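PDB 3DB2: putative NADPH-dependent oxidoreductase from Desulfitobacterium hafniense DCB-2, which probably acts as an NADPH-dependent dehydrogenase or reductase of the GFO/IDH/MocA family, on a substrate that is not known. Local coordinates for residues S126-K136 against I187-G195; I144-S155 against G239-A250. One frame throughout, in Å; residues are numbered along the deposited sequence.

The chain first builds the parallel Rossmann sheet, whose outermost strand 120-123 leads straight into S126-K136. Helix 130-140 begins in that segment, and strand 147-155 follows in I144-S155. Contact 1 closes a loop of 50 residues when helix 183-194 returns to the 3-10 segment 126-128 and the first part of helix 130-140. Contact 2 closes a longer loop of 83 residues when strand 240-247 pairs with strand 147-155. The segments alternate along the chain, so the two loops cross. The centres of the two contacts lie about 11 Å apart. Contact 1 joins helical segments, contact 2 two strands of the mixed sheet. M135, L190 and L194 of the helices pack on V245 and I150 of the strands.

Contact 1. Residues S126-K136 against I187-G195; sequences SRRLGALRKMK and IDNLQFLLG
OD1 of D188 accepts one hydrogen bond from NH2 of R127 at 3.0 Å and another from N330 in helix 324-343. OD2 of D188 uses its syn lone pair for NE of R127, at 2.8 Å and almost straight. The salt bridge is therefore side-on, and both acceptors lie near the guanidinium plane. The guanidinium of R127 reaches D188 with CG between the backbone N and carbonyl carbon (chi1 62°) and a bend at chi3 (81°). CB of R127 sits over one face of the F192 ring, a CH-pi contact 4.0 Å from the centroid. NH1 of R127 turns to E321, which also holds R133. NH1 of R133 comes within 3.3 Å of CE1 of F192. The aliphatic chain of K136 lies over the opposite face of the ring, with CG 3.6 Å from CZ of F192. Its NZ bonds to the carbonyl O of L193 at 3.1 Å, from above the carbonyl plane, and also pairs with D140. Nearby, ND2 of N189 donates to OG of S126 within its own amide plane, and Q186 takes another bond from this nitrogen. CD1 of L132 rests on CD1 of L193 at 4.3 Å. Helix segments 130-136 and 187-194, crossing at -31° over one face of a large mixed sheet, belong to the C-terminal domain of the GFO/IDH/MocA family.

Contact 2. Residues I144-S155 against G239-A250; sequences IGEVSSIEAVFS and GVFSINVYGTKA
OE1 of E151 is shared by two donors of the facing strand. OH of Y246 donates to OE1 of E151 at 2.7 Å, from above the carboxylate plane. ND2 of N244 reaches the same OE1 of E151 at 3.2 Å, nearly in line with the C-O bond. CG of E151 is anti to the carbonyl carbon (chi1 -55°), and the extended chain beyond it brings the carboxylate across to N244 and Y246. The tyrosine ring meets the carboxylate by its edge, with the two planes 71° apart. OE2 of E151 goes to Y230 of the second subunit. Putting an alanine here would probably leave the N244 amide and the Y246 hydroxyl without their common acceptor, free to turn, and break the tie to the second subunit.

The backbone sets these groups in place. E151 and N244 form an antiparallel hydrogen-bonded pair, with N of E151 to O of N244 and N of N244 to O of E151 both 2.8 Å. V153 with S242 and S155 with V240 continue the ladder. Strands 147-155 and 240-247 are thus antiparallel neighbours within the mixed sheet of the GFO/IDH/MocA C-terminal domain. A water links O of E151 to OG of S242. V153, on the same face as E151, packs on E151 of the second subunit.

The opposite face is apolar. The edge of F241 points at the face of F154, with centroids 4.8 Å apart and CD2 of F241 over the ring centre. F258 meets F154 as well. CG2 of I150 touches CG2 of I243 at 3.8 Å, the two side chains side by side. At the I144 end, O of I144 accepts from N of K249 at 3.0 Å. Further out, helix 130-140 brings L132 and M135 onto I243.

Contact 1. Residues S126-K136 against I187-G195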
# COMPACT_ATOMS: atom_id res chain seq x y z
N SER C 126 15.25 -10.96 7.83
CA SER C 126 14.88 -9.55 7.79
C SER C 126 14.47 -8.99 9.15
O SER C 126 14.74 -7.83 9.47
CB SER C 126 13.72 -9.33 6.77
OG SER C 126 13.59 -7.94 6.50
N ARG C 127 13.77 -9.79 9.96
CA ARG C 127 13.30 -9.36 11.26
C ARG C 127 14.49 -9.07 12.19
O ARG C 127 14.30 -8.36 13.16
CB ARG C 127 12.38 -10.37 11.96
CG ARG C 127 12.94 -11.72 12.30
CD ARG C 127 12.15 -12.40 13.38
NE ARG C 127 10.93 -13.05 12.86
CZ ARG C 127 10.04 -13.57 13.70
NH1 ARG C 127 10.22 -13.50 15.01
NH2 ARG C 127 8.92 -14.17 13.30
N ARG C 128 15.65 -9.60 11.84
CA ARG C 128 16.85 -9.41 12.64
C ARG C 128 17.56 -8.09 12.36
O ARG C 128 18.41 -7.66 13.16
CB ARG C 128 17.84 -10.55 12.39
CG ARG C 128 17.24 -11.94 12.36
CD ARG C 128 18.11 -12.94 13.07
NE ARG C 128 17.31 -14.11 13.41
CZ ARG C 128 17.04 -14.69 14.55
NH1 ARG C 128 17.53 -14.24 15.68
NH2 ARG C 128 16.26 -15.77 14.56
N LEU C 129 17.26 -7.46 11.23
CA LEU C 129 17.89 -6.19 10.90
C LEU C 129 17.72 -5.20 12.04
O LEU C 129 16.69 -5.27 12.71
CB LEU C 129 17.32 -5.63 9.61
CG LEU C 129 17.74 -6.34 8.31
CD1 LEU C 129 16.92 -5.86 7.14
CD2 LEU C 129 19.22 -6.11 8.05
N GLY C 130 18.69 -4.31 12.25
CA GLY C 130 18.59 -3.35 13.35
C GLY C 130 17.34 -2.49 13.13
O GLY C 130 16.69 -2.09 14.07
N ALA C 131 17.00 -2.23 11.87
CA ALA C 131 15.81 -1.41 11.59
C ALA C 131 14.56 -2.13 12.03
O ALA C 131 13.71 -1.48 12.63
CB ALA C 131 15.75 -1.06 10.14
N LEU C 132 14.41 -3.43 11.78
CA LEU C 132 13.17 -4.09 12.17
C LEU C 132 13.06 -4.24 13.68
O LEU C 132 11.99 -4.13 14.34
CB LEU C 132 13.11 -5.44 11.44
CG LEU C 132 12.36 -5.48 10.12
CD1 LEU C 132 10.88 -5.15 10.32
CD2 LEU C 132 13.02 -4.52 9.12
N ARG C 133 14.21 -4.48 14.30
CA ARG C 133 14.32 -4.51 15.77
C ARG C 133 13.91 -3.17 16.40
O ARG C 133 13.23 -3.15 17.42
CB ARG C 133 15.71 -4.91 16.23
CG ARG C 133 16.18 -6.30 15.89
CD ARG C 133 15.20 -7.37 16.33
NE ARG C 133 15.70 -8.73 16.28
CZ ARG C 133 15.06 -9.89 16.29
NH1 ARG C 133 13.75 -9.99 16.35
NH2 ARG C 133 15.75 -11.03 16.25
N LYS C 134 14.30 -2.07 15.78
CA LYS C 134 13.99 -0.75 16.32
C LYS C 134 12.51 -0.49 16.13
O LYS C 134 11.79 -0.01 17.02
CB LYS C 134 14.90 0.27 15.64
CG LYS C 134 14.63 1.72 16.02
CD LYS C 134 15.04 1.91 17.47
CE LYS C 134 14.40 3.17 18.03
NZ LYS C 134 15.47 4.08 18.54
N MSE C 135 12.01 -0.82 14.93
CA MSE C 135 10.58 -0.62 14.67
C MSE C 135 9.72 -1.40 15.65
O MSE C 135 8.67 -0.94 16.11
CB MSE C 135 10.24 -0.97 13.21
CG MSE C 135 10.86 0.01 12.21
SE MSE C 135 10.77 -0.74 10.39
CE MSE C 135 8.88 -0.37 10.18
N LYS C 136 10.14 -2.58 16.03
CA LYS C 136 9.47 -3.45 16.98
C LYS C 136 9.45 -2.77 18.35
O LYS C 136 8.41 -2.69 19.04
CB LYS C 136 10.16 -4.82 17.03
CG LYS C 136 9.47 -5.80 17.97
CD LYS C 136 8.01 -5.91 17.59
CE LYS C 136 7.42 -7.25 18.02
NZ LYS C 136 5.98 -7.10 18.34
N ILE C 187 5.82 -11.09 4.94
CA ILE C 187 4.89 -11.81 5.79
C ILE C 187 5.46 -12.11 7.16
O ILE C 187 4.81 -11.94 8.22
CB ILE C 187 4.42 -13.11 5.10
CG1 ILE C 187 3.64 -12.71 3.82
CG2 ILE C 187 3.63 -13.99 6.03
CD1 ILE C 187 3.31 -13.91 2.97
N ASP C 188 6.71 -12.55 7.22
CA ASP C 188 7.37 -12.76 8.51
C ASP C 188 7.54 -11.42 9.22
O ASP C 188 7.24 -11.38 10.43
CB ASP C 188 8.71 -13.47 8.35
CG ASP C 188 9.23 -13.81 9.75
OD1 ASP C 188 8.65 -14.70 10.40
OD2 ASP C 188 10.21 -13.14 10.15
N ASN C 189 7.99 -10.38 8.52
CA ASN C 189 8.10 -9.08 9.19
C ASN C 189 6.77 -8.66 9.78
O ASN C 189 6.73 -8.12 10.89
CB ASN C 189 8.62 -8.00 8.24
CG ASN C 189 10.10 -8.22 7.94
OD1 ASN C 189 10.80 -8.89 8.70
ND2 ASN C 189 10.53 -7.63 6.84
N LEU C 190 5.68 -8.86 9.07
CA LEU C 190 4.35 -8.42 9.50
C LEU C 190 3.86 -9.13 10.75
O LEU C 190 3.29 -8.55 11.66
CB LEU C 190 3.34 -8.62 8.36
CG LEU C 190 3.47 -7.60 7.22
CD1 LEU C 190 2.69 -8.04 5.99
CD2 LEU C 190 2.99 -6.24 7.70
N GLN C 191 4.08 -10.45 10.82
CA GLN C 191 3.64 -11.18 12.02
C GLN C 191 4.63 -11.01 13.15
O GLN C 191 4.26 -11.10 14.32
CB GLN C 191 3.39 -12.63 11.61
CG GLN C 191 2.20 -12.75 10.64
CD GLN C 191 1.77 -14.18 10.35
OE1 GLN C 191 0.68 -14.63 10.66
NE2 GLN C 191 2.62 -14.96 9.68
N PHE C 192 5.90 -10.74 12.87
CA PHE C 192 6.86 -10.34 13.90
C PHE C 192 6.43 -9.05 14.58
O PHE C 192 6.41 -8.86 15.80
CB PHE C 192 8.23 -10.17 13.27
CG PHE C 192 9.24 -9.42 14.12
CD1 PHE C 192 9.64 -9.99 15.33
CD2 PHE C 192 9.78 -8.21 13.72
CE1 PHE C 192 10.56 -9.33 16.12
CE2 PHE C 192 10.68 -7.53 14.53
CZ PHE C 192 11.06 -8.11 15.73
N LEU C 193 6.04 -8.07 13.75
CA LEU C 193 5.67 -6.75 14.25
C LEU C 193 4.30 -6.75 14.94
O LEU C 193 4.20 -6.13 16.01
CB LEU C 193 5.69 -5.76 13.09
CG LEU C 193 7.02 -5.42 12.44
CD1 LEU C 193 6.82 -4.37 11.35
CD2 LEU C 193 8.03 -4.96 13.49
N LEU C 194 3.32 -7.43 14.35
CA LEU C 194 1.94 -7.36 14.83
C LEU C 194 1.28 -8.65 15.30
O LEU C 194 0.10 -8.58 15.72
CB LEU C 194 1.05 -6.84 13.68
CG LEU C 194 1.35 -5.44 13.17
CD1 LEU C 194 0.15 -4.92 12.41
CD2 LEU C 194 1.72 -4.50 14.30
N GLY C 195 1.92 -9.80 15.27
CA GLY C 195 1.25 -11.02 15.67
C GLY C 195 0.54 -11.71 14.51
O GLY C 195 0.64 -11.26 13.36
O HOH W 1 11.80 -11.61 8.51

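Contact 2. Residues I144-S155 against G239-A250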
# COMPACT_ATOMS: atom_id res chain seq x y z
N ILE C 144 5.08 5.20 19.12
CA ILE C 144 4.32 5.78 18.02
C ILE C 144 2.82 5.75 18.24
O ILE C 144 2.03 6.01 17.34
CB ILE C 144 4.68 4.99 16.74
CG1 ILE C 144 4.23 3.53 16.72
CG2 ILE C 144 6.18 5.13 16.51
CD1 ILE C 144 4.25 2.95 15.29
N GLY C 145 2.41 5.40 19.45
CA GLY C 145 1.03 5.24 19.84
C GLY C 145 0.62 3.84 19.39
O GLY C 145 1.53 3.00 19.34
N GLU C 146 -0.65 3.68 19.07
CA GLU C 146 -1.20 2.40 18.63
C GLU C 146 -1.21 2.29 17.10
O GLU C 146 -1.59 3.20 16.41
CB GLU C 146 -2.63 2.16 19.07
CG GLU C 146 -2.77 2.07 20.60
CD GLU C 146 -2.27 0.75 21.15
OE1 GLU C 146 -2.21 -0.25 20.39
OE2 GLU C 146 -1.93 0.67 22.36
N VAL C 147 -0.81 1.12 16.63
CA VAL C 147 -0.81 0.85 15.20
C VAL C 147 -2.19 0.48 14.67
O VAL C 147 -2.91 -0.34 15.24
CB VAL C 147 0.09 -0.34 14.82
CG1 VAL C 147 -0.09 -0.60 13.30
CG2 VAL C 147 1.52 -0.06 15.21
N SER C 148 -2.55 1.08 13.55
CA SER C 148 -3.81 0.80 12.86
C SER C 148 -3.53 -0.15 11.68
O SER C 148 -4.12 -1.22 11.59
CB SER C 148 -4.49 2.05 12.29
OG SER C 148 -3.60 3.01 11.76
N SER C 149 -2.62 0.30 10.82
CA SER C 149 -2.31 -0.46 9.61
C SER C 149 -0.82 -0.37 9.26
O SER C 149 -0.09 0.50 9.70
CB SER C 149 -3.15 0.03 8.44
OG SER C 149 -2.86 1.34 8.05
N ILE C 150 -0.40 -1.31 8.40
CA ILE C 150 0.95 -1.36 7.87
C ILE C 150 0.87 -1.62 6.36
O ILE C 150 -0.01 -2.34 5.92
CB ILE C 150 1.82 -2.42 8.54
CG1 ILE C 150 2.13 -2.10 10.00
CG2 ILE C 150 3.11 -2.67 7.75
CD1 ILE C 150 2.82 -3.26 10.70
N GLU C 151 1.79 -1.01 5.60
CA GLU C 151 1.90 -1.30 4.18
C GLU C 151 3.33 -1.78 3.88
O GLU C 151 4.23 -1.04 4.23
CB GLU C 151 1.61 -0.08 3.30
CG GLU C 151 0.26 0.53 3.62
CD GLU C 151 0.22 2.01 3.28
OE1 GLU C 151 1.27 2.64 3.05
OE2 GLU C 151 -0.92 2.54 3.30
N ALA C 152 3.46 -2.96 3.33
CA ALA C 152 4.76 -3.57 3.08
C ALA C 152 4.88 -3.83 1.58
O ALA C 152 3.86 -4.17 0.96
CB ALA C 152 4.91 -4.87 3.85
N VAL C 153 6.06 -3.65 1.01
CA VAL C 153 6.21 -3.88 -0.43
C VAL C 153 7.53 -4.62 -0.65
O VAL C 153 8.51 -4.26 -0.00
CB VAL C 153 6.24 -2.59 -1.24
CG1 VAL C 153 6.55 -2.82 -2.71
CG2 VAL C 153 4.91 -1.85 -1.09
N PHE C 154 7.54 -5.60 -1.53
CA PHE C 154 8.82 -6.21 -1.92
C PHE C 154 8.64 -6.51 -3.44
O PHE C 154 7.80 -7.27 -3.85
CB PHE C 154 9.20 -7.40 -1.10
CG PHE C 154 10.67 -7.85 -1.20
CD1 PHE C 154 11.54 -7.31 -2.11
CD2 PHE C 154 11.12 -8.84 -0.33
CE1 PHE C 154 12.88 -7.70 -2.22
CE2 PHE C 154 12.44 -9.26 -0.42
CZ PHE C 154 13.29 -8.70 -1.36
N SER C 155 9.45 -5.82 -4.23
CA SER C 155 9.40 -5.94 -5.67
C SER C 155 10.79 -5.88 -6.31
O SER C 155 11.76 -5.34 -5.76
CB SER C 155 8.56 -4.82 -6.30
OG SER C 155 9.26 -3.59 -6.24
N GLY C 239 13.48 -2.51 -8.18
CA GLY C 239 13.46 -3.01 -6.83
C GLY C 239 12.99 -2.00 -5.78
O GLY C 239 13.43 -0.84 -5.74
N VAL C 240 12.09 -2.45 -4.92
CA VAL C 240 11.58 -1.69 -3.79
C VAL C 240 11.42 -2.69 -2.63
O VAL C 240 10.91 -3.78 -2.88
CB VAL C 240 10.21 -1.03 -3.96
CG1 VAL C 240 9.75 -0.31 -2.68
CG2 VAL C 240 10.19 -0.08 -5.14
N PHE C 241 11.85 -2.26 -1.45
CA PHE C 241 11.60 -2.95 -0.20
C PHE C 241 11.21 -1.84 0.80
O PHE C 241 12.10 -1.10 1.22
CB PHE C 241 12.74 -3.77 0.34
CG PHE C 241 12.51 -4.66 1.54
CD1 PHE C 241 12.23 -4.19 2.82
CD2 PHE C 241 12.60 -6.04 1.41
CE1 PHE C 241 12.01 -4.98 3.92
CE2 PHE C 241 12.37 -6.86 2.50
CZ PHE C 241 12.08 -6.35 3.74
N SER C 242 9.93 -1.83 1.17
CA SER C 242 9.47 -0.78 2.08
C SER C 242 8.46 -1.31 3.09
O SER C 242 7.80 -2.31 2.86
CB SER C 242 8.88 0.37 1.28
OG SER C 242 7.83 -0.06 0.45
N ILE C 243 8.37 -0.61 4.24
CA ILE C 243 7.39 -0.87 5.27
C ILE C 243 6.96 0.51 5.83
O ILE C 243 7.82 1.32 6.21
CB ILE C 243 7.95 -1.73 6.42
CG1 ILE C 243 8.64 -3.01 5.94
CG2 ILE C 243 6.89 -2.07 7.47
CD1 ILE C 243 9.08 -3.95 7.03
N ASN C 244 5.67 0.73 5.82
CA ASN C 244 5.09 1.96 6.35
C ASN C 244 4.17 1.48 7.49
O ASN C 244 3.33 0.61 7.31
CB ASN C 244 4.25 2.76 5.37
CG ASN C 244 5.03 3.16 4.12
OD1 ASN C 244 6.18 3.51 4.23
ND2 ASN C 244 4.41 3.10 2.97
N VAL C 245 4.36 2.05 8.65
CA VAL C 245 3.58 1.77 9.84
C VAL C 245 2.86 3.07 10.26
O VAL C 245 3.53 4.09 10.43
CB VAL C 245 4.47 1.31 10.99
CG1 VAL C 245 3.66 0.91 12.19
CG2 VAL C 245 5.35 0.15 10.52
N TYR C 246 1.56 2.98 10.42
CA TYR C 246 0.72 4.10 10.79
C TYR C 246 0.30 3.93 12.25
O TYR C 246 -0.35 2.92 12.56
CB TYR C 246 -0.50 4.14 9.87
CG TYR C 246 -0.04 4.32 8.43
CD1 TYR C 246 0.34 5.57 7.96
CD2 TYR C 246 0.02 3.25 7.53
CE1 TYR C 246 0.76 5.74 6.66
CE2 TYR C 246 0.44 3.46 6.23
CZ TYR C 246 0.82 4.69 5.77
OH TYR C 246 1.26 4.92 4.46
N GLY C 247 0.66 4.91 13.06
CA GLY C 247 0.43 4.92 14.50
C GLY C 247 -0.38 6.13 14.90
O GLY C 247 -0.46 7.08 14.09
N THR C 248 -1.00 6.07 16.09
CA THR C 248 -1.90 7.19 16.46
C THR C 248 -1.12 8.43 16.85
O THR C 248 -1.67 9.53 16.80
CB THR C 248 -2.88 6.78 17.59
OG1 THR C 248 -2.06 6.25 18.64
CG2 THR C 248 -3.85 5.68 17.17
N LYS C 249 0.14 8.28 17.24
CA LYS C 249 1.03 9.37 17.57
C LYS C 249 2.08 9.66 16.49
O LYS C 249 2.64 10.74 16.42
CB LYS C 249 1.84 9.09 18.84
CG LYS C 249 1.11 8.81 20.13
CD LYS C 249 2.06 8.93 21.32
CE LYS C 249 2.50 7.62 21.92
NZ LYS C 249 1.51 6.96 22.81
N ALA C 250 2.39 8.63 15.67
CA ALA C 250 3.49 8.79 14.72
C ALA C 250 3.45 7.72 13.63
O ALA C 250 2.98 6.62 13.94
CB ALA C 250 4.82 8.70 15.48
O HOH W 2 5.43 0.07 1.86